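Local atomic coordinates of Uly1 (Catenovulum maritimum, PDB entry 7DRQ), a protein that probably cleaves ulvan, a polysaccharide of green-algal cell walls, by a lyase reaction, as a calcium-binding member of polysaccharide lyase family 24. Residues Q416-V421 / V439-F444; I412-G417 / L456-L461. All blocks are in the same frame, centred on the assembly; numbering follows the deposited sequence.

Both contacts join the same two neighbouring blades of the beta-propeller, the four-stranded sheet spanning residues 403-436 and the sheet spanning residues 444-478 that strand 3-15 completes, and they share the turn at Gln416 and Gly417. Contact 1 lies farther from the centre of the chain, where that turn and the start of strand 418-425 meet the loop leading into strand 444-452; it mixes a backbone hydrogen bond, a water bridge and an arginine laid against the loop. Contact 2 lies deeper, between the faces of strands 408-415 and 455-462, and is largely apolar, with no hydrogen bond across it. Phe444 of contact 1 packs on Leu460 of contact 2.

Contact 1: residues Q416-V421 / V439-F444; sequences QGRPFV and VGSQSF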
loop_
_atom_site.group_PDB
_atom_site.type_symbol
_atom_site.label_atom_id
_atom_site.label_comp_id
_atom_site.label_asym_id
_atom_site.label_seq_id
_atom_site.Cartn_x
_atom_site.Cartn_y
_atom_site.Cartn_z
ATOM N N GLN A 416 1.261 -0.369 -23.601
ATOM C CA GLN A 416 2.448 -0.729 -24.372
ATOM C C GLN A 416 3.710 -0.227 -23.706
ATOM O O GLN A 416 4.664 0.186 -24.378
ATOM C CB GLN A 416 2.344 -0.208 -25.810
ATOM C CG GLN A 416 1.216 -0.832 -26.629
ATOM C CD GLN A 416 1.012 -0.150 -27.974
ATOM O OE1 GLN A 416 0.440 -0.733 -28.892
ATOM N NE2 GLN A 416 1.478 1.095 -28.091
ATOM N N GLY A 417 3.728 -0.206 -22.369
ATOM C CA GLY A 417 4.866 0.243 -21.603
ATOM C C GLY A 417 4.943 1.732 -21.361
ATOM O O GLY A 417 5.825 2.174 -20.615
ATOM N N ARG A 418 4.050 2.528 -21.954
ATOM C CA ARG A 418 4.141 3.971 -21.894
ATOM C C ARG A 418 3.054 4.539 -20.992
ATOM O O ARG A 418 1.902 4.093 -21.051
ATOM C CB ARG A 418 4.016 4.574 -23.298
ATOM C CG ARG A 418 4.927 3.850 -24.303
ATOM C CD ARG A 418 5.344 4.751 -25.434
ATOM N NE ARG A 418 4.211 5.240 -26.217
ATOM C CZ ARG A 418 3.661 4.592 -27.239
ATOM N NH1 ARG A 418 4.114 3.399 -27.605
ATOM N NH2 ARG A 418 2.649 5.139 -27.896
ATOM N N PRO A 419 3.398 5.497 -20.137
ATOM C CA PRO A 419 2.397 6.050 -19.214
ATOM C C PRO A 419 1.269 6.759 -19.954
ATOM O O PRO A 419 1.492 7.485 -20.926
ATOM C CB PRO A 419 3.213 7.026 -18.359
ATOM C CG PRO A 419 4.596 6.467 -18.384
ATOM C CD PRO A 419 4.765 5.922 -19.791
ATOM N N PHE A 420 0.043 6.541 -19.482
ATOM C CA PHE A 420 -1.104 7.294 -19.954
ATOM C C PHE A 420 -1.881 7.793 -18.747
ATOM O O PHE A 420 -1.796 7.220 -17.661
ATOM C CB PHE A 420 -2.030 6.459 -20.846
ATOM C CG PHE A 420 -2.750 5.355 -20.123
ATOM C CD1 PHE A 420 -3.983 5.585 -19.514
ATOM C CD2 PHE A 420 -2.209 4.081 -20.059
ATOM C CE1 PHE A 420 -4.644 4.570 -18.853
ATOM C CE2 PHE A 420 -2.874 3.056 -19.396
ATOM C CZ PHE A 420 -4.091 3.303 -18.795
ATOM N N VAL A 421 -2.659 8.851 -18.970
ATOM C CA VAL A 421 -3.591 9.384 -17.979
ATOM C C VAL A 421 -4.953 9.532 -18.637
ATOM O O VAL A 421 -5.074 10.169 -19.688
ATOM C CB VAL A 421 -3.140 10.741 -17.416
ATOM C CG1 VAL A 421 -4.175 11.253 -16.403
ATOM C CG2 VAL A 421 -1.749 10.646 -16.790
ATOM N N VAL A 439 5.543 7.689 -28.950
ATOM C CA VAL A 439 6.295 6.600 -29.516
ATOM C C VAL A 439 7.764 7.017 -29.425
ATOM O O VAL A 439 8.067 8.156 -29.586
ATOM C CB VAL A 439 5.886 6.421 -30.982
ATOM C CG1 VAL A 439 6.877 5.594 -31.733
ATOM C CG2 VAL A 439 4.469 5.907 -31.096
ATOM N N GLY A 440 8.655 6.084 -29.154
ATOM C CA GLY A 440 10.068 6.368 -28.994
ATOM C C GLY A 440 10.503 6.689 -27.580
ATOM O O GLY A 440 11.712 6.773 -27.326
ATOM N N SER A 441 9.562 6.896 -26.662
ATOM C CA SER A 441 9.896 7.057 -25.258
ATOM C C SER A 441 10.127 5.684 -24.619
ATOM O O SER A 441 9.915 4.639 -25.235
ATOM C CB SER A 441 8.783 7.825 -24.539
ATOM O OG SER A 441 7.532 7.190 -24.734
ATOM N N GLN A 442 10.545 5.694 -23.354
ATOM C CA GLN A 442 10.920 4.452 -22.691
ATOM C C GLN A 442 9.701 3.577 -22.412
ATOM O O GLN A 442 8.560 4.037 -22.370
ATOM C CB GLN A 442 11.635 4.738 -21.374
ATOM C CG GLN A 442 12.917 5.515 -21.531
ATOM C CD GLN A 442 13.374 6.078 -20.224
ATOM O OE1 GLN A 442 13.246 7.272 -19.981
ATOM N NE2 GLN A 442 13.884 5.219 -19.354
ATOM N N SER A 443 9.964 2.296 -22.190
ATOM C CA SER A 443 8.932 1.328 -21.845
ATOM C C SER A 443 9.123 0.888 -20.405
ATOM O O SER A 443 10.246 0.574 -19.987
ATOM C CB SER A 443 8.972 0.115 -22.772
ATOM O OG SER A 443 8.253 0.394 -23.962
ATOM N N PHE A 444 8.027 0.859 -19.655
ATOM C CA PHE A 444 8.056 0.499 -18.248
ATOM C C PHE A 444 7.188 -0.730 -18.008
ATOM O O PHE A 444 6.213 -0.982 -18.724
ATOM C CB PHE A 444 7.598 1.687 -17.380
ATOM C CG PHE A 444 8.407 2.937 -17.622
ATOM C CD1 PHE A 444 9.655 3.082 -17.050
ATOM C CD2 PHE A 444 7.936 3.936 -18.461
ATOM C CE1 PHE A 444 10.422 4.229 -17.286
ATOM C CE2 PHE A 444 8.688 5.082 -18.707
ATOM C CZ PHE A 444 9.932 5.227 -18.112
HETATM O O HOH W 1 6.873 -1.579 -24.961
#
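The carbonyl oxygen of Gly417 is held by one hydrogen bond and one weaker CA-H contact, from Phe444, where strand 444-452 begins, and from Ser443 just before it. Phe444 N donates a hydrogen bond of 2.7 Å to Gly417 O, fairly straight at 156° and lying in the carbonyl plane on a lone pair. Ser443 CA lies 3.4 Å from the same Gly417 O. A CA-H...O contact runs the other way, Gly417 CA lying 3.4 Å from Phe444 O. Glycine suits this place for two reasons: at these backbone angles (phi 85°) a beta carbon would be jammed against the carbonyl oxygen of Gln416, and it would also point at the loop and collide with Ser443 OG. One residue back, a water bridges the segments, donating to Gln416 O at 2.9 Å and lying 2.6 Å from Ser443 OG, two polar atoms too far apart to bond directly. Here the hairpin turn between strands 408-415 and 418-425 of one propeller blade meets the connection that crosses from strand 432-436 to strand 444-452 of the next. Arg418 spreads along that connection. Its chain bends at chi3 (-61°), which places NE where it can bond Ala437 O, and Val439 covers one face of the guanidinium, with its CG2 3.8 Å from Arg418 NH2 and its backbone N over the same face nearer the rim. The aliphatic part of the arginine is used too, Arg418 CD resting 3.4 Å from Ser441 OG, which bonds Pro438 O. On the inner side Pro419, compact and apolar, lays Pro419 CD at the edge of the Phe444 ring, 4.0 Å from Phe444 CD2, while Tyr473 and Gln475 of strand 469-478 also touch that phenylalanine.

Contact 2: residues I412-G417 / L456-L461; sequences IGLEQG and LYYYLL
Tyr458 holds its ring between two aliphatic groups, one from each strand. Ile412 CG2 lies over one face, 4.0 Å from Tyr458 CE2, and Leu460 CD2, two residues along from the tyrosine, covers the centre of the opposite face. A long flat ring suits this place, filling the gap between the sheets with a face to each side while its hydroxyl reaches the opposite backbone, Tyr458 OH lying 3.5 Å from Gly413 CA. Gly413 O is near the ring plane at its edge; that carbonyl is paired with Phe420 N of the adjacent strand. Leu414 crosses the outer part of the ring, its CG 3.6 Å from Tyr458 OH. The leucine turns CG anti to its own carbonyl carbon (chi1 -57°), and its CD2 methyl, one bond farther on, touches both Tyr458 CE2 and, at 4.0 Å, Leu460 CD2. This is packing between successive blades of a beta-propeller: strands 408-415 and 455-462 belong to different antiparallel sheets stacked face to face, their segment axes 10.1 Å apart and turned by 43°, a gap bridged by side chains. An alanine in place of Tyr458 would probably open a hole between the blades, leaving the methyls of Ile412, Leu414 and Leu460 without the ring they share. At the other end Ile412 and Leu456 meet tip to tip, Ile412 CG2 standing 3.9 Å from Leu456 CD2. Branched aliphatic residues suit both positions, since each offers methyls in more than one direction, and Val449 of strand 444-452 touches the two of them as well as Tyr458.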
loop_
_atom_site.group_PDB
_atom_site.type_symbol
_atom_site.label_atom_id
_atom_site.label_comp_id
_atom_site.label_asym_id
_atom_site.label_seq_id
_atom_site.Cartn_x
_atom_site.Cartn_y
_atom_site.Cartn_z
ATOM N N ILE A 412 -4.511 5.990 -14.220
ATOM C CA ILE A 412 -3.117 6.204 -14.593
ATOM C C ILE A 412 -2.473 4.833 -14.739
ATOM O O ILE A 412 -2.574 3.995 -13.835
ATOM C CB ILE A 412 -2.367 7.057 -13.554
ATOM C CG1 ILE A 412 -3.019 8.439 -13.425
ATOM C CG2 ILE A 412 -0.873 7.163 -13.907
ATOM C CD1 ILE A 412 -2.633 9.181 -12.147
ATOM N N GLY A 413 -1.812 4.604 -15.863
ATOM C CA GLY A 413 -1.292 3.281 -16.092
ATOM C C GLY A 413 -0.283 3.261 -17.209
ATOM O O GLY A 413 0.188 4.302 -17.666
ATOM N N LEU A 414 0.045 2.049 -17.632
ATOM C CA LEU A 414 0.996 1.815 -18.707
ATOM C C LEU A 414 0.264 1.135 -19.848
ATOM O O LEU A 414 -0.431 0.138 -19.635
ATOM C CB LEU A 414 2.166 0.952 -18.226
ATOM C CG LEU A 414 2.905 1.549 -17.024
ATOM C CD1 LEU A 414 3.917 0.572 -16.413
ATOM C CD2 LEU A 414 3.604 2.848 -17.433
ATOM N N GLU A 415 0.406 1.682 -21.047
ATOM C CA GLU A 415 -0.144 1.071 -22.248
ATOM C C GLU A 415 1.007 0.883 -23.221
ATOM O O GLU A 415 1.668 1.858 -23.590
ATOM C CB GLU A 415 -1.244 1.938 -22.858
ATOM C CG GLU A 415 -1.972 1.292 -24.022
ATOM C CD GLU A 415 -3.235 2.044 -24.378
ATOM O OE1 GLU A 415 -4.266 1.837 -23.698
ATOM O OE2 GLU A 415 -3.189 2.859 -25.320
ATOM N N GLN A 416 1.261 -0.369 -23.601
ATOM C CA GLN A 416 2.448 -0.729 -24.372
ATOM C C GLN A 416 3.710 -0.227 -23.706
ATOM O O GLN A 416 4.664 0.186 -24.378
ATOM C CB GLN A 416 2.344 -0.208 -25.810
ATOM C CG GLN A 416 1.216 -0.832 -26.629
ATOM C CD GLN A 416 1.012 -0.150 -27.974
ATOM O OE1 GLN A 416 0.440 -0.733 -28.892
ATOM N NE2 GLN A 416 1.478 1.095 -28.091
ATOM N N GLY A 417 3.728 -0.206 -22.369
ATOM C CA GLY A 417 4.866 0.243 -21.603
ATOM C C GLY A 417 4.943 1.732 -21.361
ATOM O O GLY A 417 5.825 2.174 -20.615
ATOM N N LEU A 456 1.629 14.472 -10.760
ATOM C CA LEU A 456 1.726 13.019 -10.715
ATOM C C LEU A 456 3.202 12.643 -10.611
ATOM O O LEU A 456 4.005 13.020 -11.472
ATOM C CB LEU A 456 1.090 12.395 -11.964
ATOM C CG LEU A 456 1.573 11.021 -12.465
ATOM C CD1 LEU A 456 1.306 9.955 -11.423
ATOM C CD2 LEU A 456 0.914 10.621 -13.800
ATOM N N TYR A 457 3.558 11.948 -9.538
ATOM C CA TYR A 457 4.895 11.410 -9.327
ATOM C C TYR A 457 4.807 9.926 -9.630
ATOM O O TYR A 457 4.174 9.171 -8.885
ATOM C CB TYR A 457 5.372 11.680 -7.895
ATOM C CG TYR A 457 5.568 13.159 -7.646
ATOM C CD1 TYR A 457 4.476 13.997 -7.413
ATOM C CD2 TYR A 457 6.841 13.732 -7.695
ATOM C CE1 TYR A 457 4.647 15.357 -7.213
ATOM C CE2 TYR A 457 7.021 15.103 -7.507
ATOM C CZ TYR A 457 5.920 15.906 -7.264
ATOM O OH TYR A 457 6.090 17.262 -7.069
ATOM N N TYR A 458 5.388 9.516 -10.758
ATOM C CA TYR A 458 5.264 8.144 -11.245
ATOM C C TYR A 458 6.601 7.455 -11.031
ATOM O O TYR A 458 7.600 7.826 -11.651
ATOM C CB TYR A 458 4.862 8.128 -12.722
ATOM C CG TYR A 458 4.023 6.946 -13.143
ATOM C CD1 TYR A 458 3.751 5.902 -12.270
ATOM C CD2 TYR A 458 3.507 6.876 -14.442
ATOM C CE1 TYR A 458 2.969 4.831 -12.668
ATOM C CE2 TYR A 458 2.735 5.815 -14.848
ATOM C CZ TYR A 458 2.472 4.792 -13.972
ATOM O OH TYR A 458 1.691 3.747 -14.409
ATOM N N TYR A 459 6.599 6.449 -10.176
ATOM C CA TYR A 459 7.803 5.729 -9.763
ATOM C C TYR A 459 7.778 4.414 -10.530
ATOM O O TYR A 459 6.893 3.581 -10.310
ATOM C CB TYR A 459 7.767 5.553 -8.242
ATOM C CG TYR A 459 8.982 4.967 -7.556
ATOM C CD1 TYR A 459 10.178 4.746 -8.225
ATOM C CD2 TYR A 459 8.912 4.625 -6.208
ATOM C CE1 TYR A 459 11.286 4.201 -7.562
ATOM C CE2 TYR A 459 9.994 4.089 -5.544
ATOM C CZ TYR A 459 11.175 3.868 -6.217
ATOM O OH TYR A 459 12.227 3.323 -5.504
ATOM N N LEU A 460 8.728 4.233 -11.438
ATOM C CA LEU A 460 8.566 3.290 -12.537
ATOM C C LEU A 460 9.723 2.302 -12.634
ATOM O O LEU A 460 10.878 2.681 -12.456
ATOM C CB LEU A 460 8.462 4.059 -13.859
ATOM C CG LEU A 460 7.204 4.905 -14.029
ATOM C CD1 LEU A 460 7.463 6.066 -14.985
ATOM C CD2 LEU A 460 6.037 4.044 -14.528
ATOM N N LEU A 461 9.402 1.046 -12.945
ATOM C CA LEU A 461 10.390 0.017 -13.269
ATOM C C LEU A 461 10.531 -0.077 -14.788
ATOM O O LEU A 461 9.542 -0.311 -15.492
ATOM C CB LEU A 461 9.967 -1.337 -12.699
ATOM C CG LEU A 461 10.791 -2.570 -13.093
ATOM C CD1 LEU A 461 12.164 -2.507 -12.491
ATOM C CD2 LEU A 461 10.079 -3.843 -12.625
#